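Natterin-like protein (Lethenteron camtschaticum, PDB 6IUL) probably acts as a cytotoxic pore-forming immune protein, pairing a jacalin-like lectin module, likely for glycan recognition, with an aerolysin-type pore-forming module. Local coordinates at residues 9-14 with 113-118; 92-95 with 101-104; 128-131 with 136-139. All coordinates share one frame; numbering follows the deposited sequence.

Interaction 1: 9-14 with 113-118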
# COMPACT_ATOMS: atom_id res chain seq x y z
N HIS A 9 4.68 -32.56 19.81
CA HIS A 9 5.01 -33.17 21.09
C HIS A 9 3.71 -33.65 21.76
O HIS A 9 2.92 -32.86 22.26
CB HIS A 9 5.77 -32.17 21.96
CG HIS A 9 6.33 -32.74 23.22
ND1 HIS A 9 7.12 -32.00 24.08
CD2 HIS A 9 6.20 -33.97 23.78
CE1 HIS A 9 7.45 -32.75 25.12
NE2 HIS A 9 6.91 -33.94 24.96
N ILE A 10 3.52 -34.96 21.77
CA ILE A 10 2.30 -35.62 22.28
C ILE A 10 2.42 -35.96 23.77
O ILE A 10 3.42 -36.51 24.21
CB ILE A 10 2.02 -36.89 21.49
CG1 ILE A 10 1.78 -36.53 20.02
CG2 ILE A 10 0.84 -37.66 22.08
CD1 ILE A 10 1.59 -37.76 19.14
N ILE A 11 1.42 -35.59 24.55
CA ILE A 11 1.37 -35.86 25.98
C ILE A 11 0.14 -36.70 26.34
O ILE A 11 -0.95 -36.49 25.80
CB ILE A 11 1.35 -34.56 26.79
CG1 ILE A 11 2.75 -33.94 26.78
CG2 ILE A 11 0.93 -34.79 28.26
CD1 ILE A 11 3.89 -34.80 27.32
N GLY A 12 0.32 -37.67 27.24
CA GLY A 12 -0.78 -38.51 27.70
C GLY A 12 -0.43 -39.97 27.95
O GLY A 12 0.67 -40.28 28.36
N GLY A 13 -1.39 -40.87 27.70
CA GLY A 13 -1.18 -42.31 27.84
C GLY A 13 -0.87 -43.04 26.54
O GLY A 13 -0.58 -42.41 25.54
N GLN A 14 -1.02 -44.36 26.55
CA GLN A 14 -0.65 -45.26 25.43
C GLN A 14 -1.82 -45.86 24.72
O GLN A 14 -1.65 -46.44 23.64
CB GLN A 14 0.24 -46.41 25.94
CG GLN A 14 1.26 -45.97 26.97
CD GLN A 14 2.43 -45.28 26.34
OE1 GLN A 14 2.37 -44.15 25.81
NE2 GLN A 14 3.55 -45.98 26.38
N THR A 113 2.74 -32.61 36.88
CA THR A 113 3.85 -32.09 36.09
C THR A 113 3.36 -31.41 34.78
O THR A 113 2.66 -32.00 33.98
CB THR A 113 4.83 -33.21 35.73
OG1 THR A 113 5.13 -33.98 36.91
CG2 THR A 113 6.16 -32.62 35.20
N GLU A 114 3.78 -30.17 34.61
CA GLU A 114 3.51 -29.38 33.44
C GLU A 114 4.60 -29.59 32.36
O GLU A 114 5.79 -29.46 32.62
CB GLU A 114 3.46 -27.91 33.85
CG GLU A 114 3.27 -26.94 32.69
CD GLU A 114 3.18 -25.51 33.14
OE1 GLU A 114 3.29 -25.23 34.35
OE2 GLU A 114 3.04 -24.61 32.28
N TYR A 115 4.16 -29.93 31.16
CA TYR A 115 5.05 -30.08 30.02
C TYR A 115 4.88 -28.86 29.13
O TYR A 115 3.85 -28.67 28.47
CB TYR A 115 4.75 -31.37 29.28
CG TYR A 115 4.99 -32.56 30.17
CD1 TYR A 115 6.28 -33.10 30.32
CD2 TYR A 115 3.96 -33.12 30.89
CE1 TYR A 115 6.50 -34.18 31.16
CE2 TYR A 115 4.17 -34.20 31.73
CZ TYR A 115 5.43 -34.73 31.88
OH TYR A 115 5.62 -35.80 32.70
N LYS A 116 5.90 -28.01 29.18
CA LYS A 116 5.92 -26.80 28.41
C LYS A 116 6.42 -27.15 27.03
O LYS A 116 7.48 -27.70 26.90
CB LYS A 116 6.78 -25.75 29.09
CG LYS A 116 6.22 -25.26 30.42
CD LYS A 116 7.08 -24.12 30.95
CE LYS A 116 6.40 -23.15 31.90
NZ LYS A 116 6.09 -23.71 33.24
N ILE A 117 5.61 -26.86 26.02
CA ILE A 117 5.83 -27.34 24.69
C ILE A 117 6.55 -26.26 23.83
O ILE A 117 6.29 -25.04 23.95
CB ILE A 117 4.46 -27.64 24.05
CG1 ILE A 117 3.66 -28.61 24.93
CG2 ILE A 117 4.61 -28.18 22.63
CD1 ILE A 117 4.28 -29.99 25.16
N ASP A 118 7.42 -26.74 22.95
CA ASP A 118 8.01 -25.92 21.92
C ASP A 118 6.97 -25.64 20.80
O ASP A 118 6.66 -26.49 19.99
CB ASP A 118 9.21 -26.63 21.33
CG ASP A 118 9.97 -25.77 20.27
OD1 ASP A 118 9.46 -24.69 19.94
OD2 ASP A 118 11.01 -26.19 19.72
O HOH W 1 8.08 -29.39 22.57
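Ile11 and Tyr115 meet where two strands of the jacalin-like lectin domain, belonging to different sheets, come side by side without pairing their backbones. The CD1 methyl of Ile11 lies over one face of the phenol ring, nearer its rim than its middle, 4.1 Å from the Tyr115 ring centroid, a CH-pi contact; its closest ring atom is Tyr115 CG, 3.8 Å from Ile11 CD1. The two side chains cross at about a right angle. With CG1 beside the backbone N (chi1 -75°) and a bend at chi2 (-58°), the Ile11 chain delivers its end methyl to the ring. A branched aliphatic suits this partly exposed seam, and the tyrosine offers it a broad apolar face.

At the other end, Ile117 CD1 approaches the imidazole of His9 obliquely, 3.6 Å from His9 ND1. CG of His9 stands opposite the backbone N (chi1 -172°), which carries the ring on toward Ile117. A water joins the same ND1, at 3.2 Å, to the backbone N of Asp118, whose N-H it accepts at 2.8 Å.

Strand 75-82 lies next to strand 114-117 in its sheet, and its Leu80 and Leu78 pack on Ile11 and Ile117; strand 6-12 belongs to another sheet, where it pairs with strand 135-155.

Interaction 2: 92-95 with 101-104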
# COMPACT_ATOMS: atom_id res chain seq x y z
N ILE A 92 -4.97 -28.84 28.90
CA ILE A 92 -4.36 -28.02 27.87
C ILE A 92 -4.42 -26.56 28.32
O ILE A 92 -5.46 -26.05 28.73
CB ILE A 92 -5.18 -28.11 26.58
CG1 ILE A 92 -5.21 -29.55 26.07
CG2 ILE A 92 -4.62 -27.17 25.51
CD1 ILE A 92 -6.32 -29.81 25.06
N LYS A 93 -3.29 -25.87 28.24
CA LYS A 93 -3.26 -24.45 28.41
C LYS A 93 -2.43 -23.77 27.32
O LYS A 93 -1.31 -24.17 27.07
CB LYS A 93 -2.66 -24.13 29.77
CG LYS A 93 -2.57 -22.64 30.04
CD LYS A 93 -2.13 -22.37 31.47
CE LYS A 93 -2.00 -20.88 31.71
NZ LYS A 93 -1.50 -20.65 33.10
N PHE A 94 -2.96 -22.69 26.73
CA PHE A 94 -2.11 -21.84 25.92
C PHE A 94 -2.37 -20.39 26.13
O PHE A 94 -3.41 -20.02 26.60
CB PHE A 94 -2.17 -22.22 24.42
CG PHE A 94 -3.56 -22.09 23.81
CD1 PHE A 94 -4.03 -20.85 23.41
CD2 PHE A 94 -4.30 -23.21 23.50
CE1 PHE A 94 -5.27 -20.71 22.76
CE2 PHE A 94 -5.55 -23.10 22.88
CZ PHE A 94 -6.05 -21.83 22.50
N ILE A 95 -1.37 -19.59 25.78
CA ILE A 95 -1.46 -18.16 25.81
C ILE A 95 -1.08 -17.66 24.43
O ILE A 95 -0.08 -18.12 23.85
CB ILE A 95 -0.51 -17.56 26.88
CG1 ILE A 95 -0.90 -18.06 28.28
CG2 ILE A 95 -0.66 -16.02 26.88
CD1 ILE A 95 0.13 -17.80 29.34
N GLU A 101 -5.81 -16.10 26.94
CA GLU A 101 -5.49 -17.37 27.57
C GLU A 101 -6.63 -18.38 27.42
O GLU A 101 -7.81 -18.01 27.46
CB GLU A 101 -5.19 -17.16 29.03
CG GLU A 101 -4.70 -18.44 29.73
CD GLU A 101 -4.43 -18.29 31.26
OE1 GLU A 101 -4.95 -19.14 32.05
OE2 GLU A 101 -3.65 -17.37 31.68
N PHE A 102 -6.28 -19.64 27.19
CA PHE A 102 -7.26 -20.71 27.14
C PHE A 102 -6.78 -21.86 28.00
O PHE A 102 -5.60 -22.28 27.86
CB PHE A 102 -7.49 -21.21 25.70
CG PHE A 102 -8.47 -22.35 25.62
CD1 PHE A 102 -9.86 -22.13 25.79
CD2 PHE A 102 -8.02 -23.64 25.46
CE1 PHE A 102 -10.76 -23.18 25.71
CE2 PHE A 102 -8.92 -24.72 25.43
CZ PHE A 102 -10.27 -24.49 25.54
N PHE A 103 -7.65 -22.36 28.88
CA PHE A 103 -7.24 -23.35 29.87
C PHE A 103 -8.37 -24.33 30.11
O PHE A 103 -9.42 -23.93 30.57
CB PHE A 103 -6.89 -22.67 31.20
CG PHE A 103 -6.20 -23.58 32.22
CD1 PHE A 103 -5.53 -24.74 31.83
CD2 PHE A 103 -6.17 -23.24 33.56
CE1 PHE A 103 -4.90 -25.54 32.74
CE2 PHE A 103 -5.51 -24.03 34.50
CZ PHE A 103 -4.87 -25.18 34.09
N ALA A 104 -8.17 -25.58 29.73
CA ALA A 104 -9.17 -26.59 29.94
C ALA A 104 -8.53 -27.81 30.64
O ALA A 104 -7.54 -28.35 30.15
CB ALA A 104 -9.78 -26.97 28.60
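Phe94 and Phe102 face each other across the beta hairpin formed by strands 89-96 and 101-105, in an antiparallel four-stranded sheet of the jacalin-like lectin domain. Four backbone hydrogen bonds hold the strands, two at the Ile92-Ala104 pair and two at the Phe94-Phe102 pair. In the first pair, Ile92 N to Ala104 O and Ala104 N to Ile92 O are both 2.9 Å, with N-H...O angles of 168°. The non-hydrogen-bonded pairs add CA-H...O contacts, among them Lys93 CA to Phe102 O at 3.2 Å.

Apolar packing occupies the face bearing Ile92, Phe94, Phe102 and Ala104. Phe94 takes the chi1 of 60° that sets CG between its own backbone N and carbonyl carbon and brings the ring nearer the partner strand; Phe102 CB then sits over the ring, 3.8 Å from the Phe94 ring centroid. The two rings themselves meet obliquely. Large aromatic side chains suit this buried face, which packs on Leu33 and Val35 of strand 30-37.

Charge and aromatic contacts mark the other, more exposed face. The extended Lys93 runs past Glu101 and Phe103, and its pairing with the carboxylate is long, Lys93 NZ to Glu101 OE1 being 3.9 Å. Its methylenes pack on the aromatic ring: Lys93 CD lies over one face of the Phe103 ring, while Ile92 O meets that ring's edge in plane, 3.4 Å from Phe103 CD1.

Interaction 3: 128-131 with 136-139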
# COMPACT_ATOMS: atom_id res chain seq x y z
N GLN A 128 -2.68 -34.11 16.73
CA GLN A 128 -2.40 -35.49 16.46
C GLN A 128 -2.28 -36.19 17.78
O GLN A 128 -1.72 -35.65 18.75
CB GLN A 128 -1.07 -35.64 15.68
CG GLN A 128 -0.73 -37.07 15.25
CD GLN A 128 0.34 -37.10 14.14
OE1 GLN A 128 0.22 -36.41 13.14
NE2 GLN A 128 1.39 -37.90 14.35
N GLY A 129 -2.79 -37.41 17.85
CA GLY A 129 -2.70 -38.16 19.07
C GLY A 129 -3.43 -39.50 19.04
O GLY A 129 -3.48 -40.15 17.99
N ARG A 130 -3.94 -39.91 20.20
CA ARG A 130 -4.72 -41.15 20.28
C ARG A 130 -5.94 -40.93 21.16
O ARG A 130 -5.85 -40.29 22.21
CB ARG A 130 -3.88 -42.30 20.83
CG ARG A 130 -2.78 -42.80 19.93
CD ARG A 130 -1.96 -43.89 20.62
NE ARG A 130 -1.02 -44.48 19.67
CZ ARG A 130 -1.39 -45.30 18.66
NH1 ARG A 130 -0.46 -45.79 17.83
NH2 ARG A 130 -2.69 -45.64 18.46
N GLY A 131 -7.07 -41.44 20.70
CA GLY A 131 -8.34 -41.26 21.38
C GLY A 131 -9.24 -42.47 21.27
O GLY A 131 -9.16 -43.27 20.32
N ASP A 136 -6.78 -40.07 24.97
CA ASP A 136 -5.67 -40.77 25.62
C ASP A 136 -4.36 -40.00 25.56
O ASP A 136 -3.61 -39.95 26.52
CB ASP A 136 -5.49 -42.13 24.96
CG ASP A 136 -6.67 -43.06 25.20
OD1 ASP A 136 -7.63 -42.99 24.39
OD2 ASP A 136 -6.59 -43.86 26.19
N SER A 137 -4.09 -39.40 24.40
CA SER A 137 -2.95 -38.55 24.24
C SER A 137 -3.16 -37.57 23.10
O SER A 137 -3.91 -37.82 22.16
CB SER A 137 -1.68 -39.41 24.04
OG SER A 137 -1.82 -40.16 22.87
N MET A 138 -2.53 -36.42 23.19
CA MET A 138 -2.60 -35.46 22.08
C MET A 138 -1.46 -34.48 22.11
O MET A 138 -0.89 -34.20 23.19
CB MET A 138 -3.90 -34.68 22.11
CG MET A 138 -4.32 -34.12 20.76
SD MET A 138 -5.77 -33.06 20.83
CE MET A 138 -7.11 -34.20 20.89
N GLY A 139 -1.12 -33.97 20.91
CA GLY A 139 -0.24 -32.84 20.80
C GLY A 139 -0.69 -31.93 19.67
O GLY A 139 -1.52 -32.30 18.84
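A classic beta bulge interrupts the antiparallel hairpin of strands 124-131 and 135-155 in the jacalin-like lectin domain: Asp136 and Ser137 both stand opposite the single residue Arg130. Beyond it the pairing is regular, with Gly129 facing Met138 and Gln128 facing Gly139.

Gln128 and Gly139 exchange two backbone hydrogen bonds, Gly139 N to Gln128 O at 2.8 Å and Gln128 N to Gly139 O at 3.0 Å. At the bulge, Ser137 N reaches Arg130 O at 2.9 Å in the carbonyl plane. The return bond, Arg130 N to Ser137 O, is also 2.9 Å, but its donor stands 39° out of the plane of the Ser137 carbonyl, away from either lone pair.

Gly129 and Met138 come close, their CA atoms 4.0 Å apart. Glycine suits this close approach, having no side chain to fit between the strands, and its nearly fully extended backbone (phi 176°) is one glycine adopts readily. Met138 turns its CG toward Gln128 O, 3.6 Å away, and its side chain packs on Phe19 of strand 17-22.

Ser137 has a chi1 of 63°, which places OG between its own backbone N and carbonyl carbon and 3.6 Å from Arg130 CB; a small side chain suits this buried place beside the arginine stem. Asp136 lays its CB 3.3 Å from Arg130 O, and its OD1 lies against the backbone of Gly131. The Arg130 side chain leads away from 136-139, and its NH2 bonds to Gly16 O, while the Gln128 amide oxygen finds Ser20 OG.

The pairing thus rests mainly on backbone bonds, while the polar ends of Gln128 and Arg130 tie the hairpin to residues in and beside strand 17-22.

Overall arrangement
All three contacts lie in the jacalin-like lectin domain. Along the sequence, interaction 2 is nested inside the loop that interaction 1 closes, and interaction 3 follows. Interactions 1 and 3 have centres about 10 Å apart and touch, because strands 6-12 and 135-155 are sheet neighbours: Ile11 probably bonds to Met138, and Gly13 to Asp136. Interactions 1 and 2, about 14 Å apart between centres, both reach the sheet whose outermost strands are 101-105 and 114-117, interaction 1 through 113-118 alone. Interactions 2 and 3, about 17 Å apart between centres, do not touch. Interaction 1 therefore bridges the two sheets that hold the hairpins, while strand 135-155 runs on toward the probable pore-forming, aerolysin-like part.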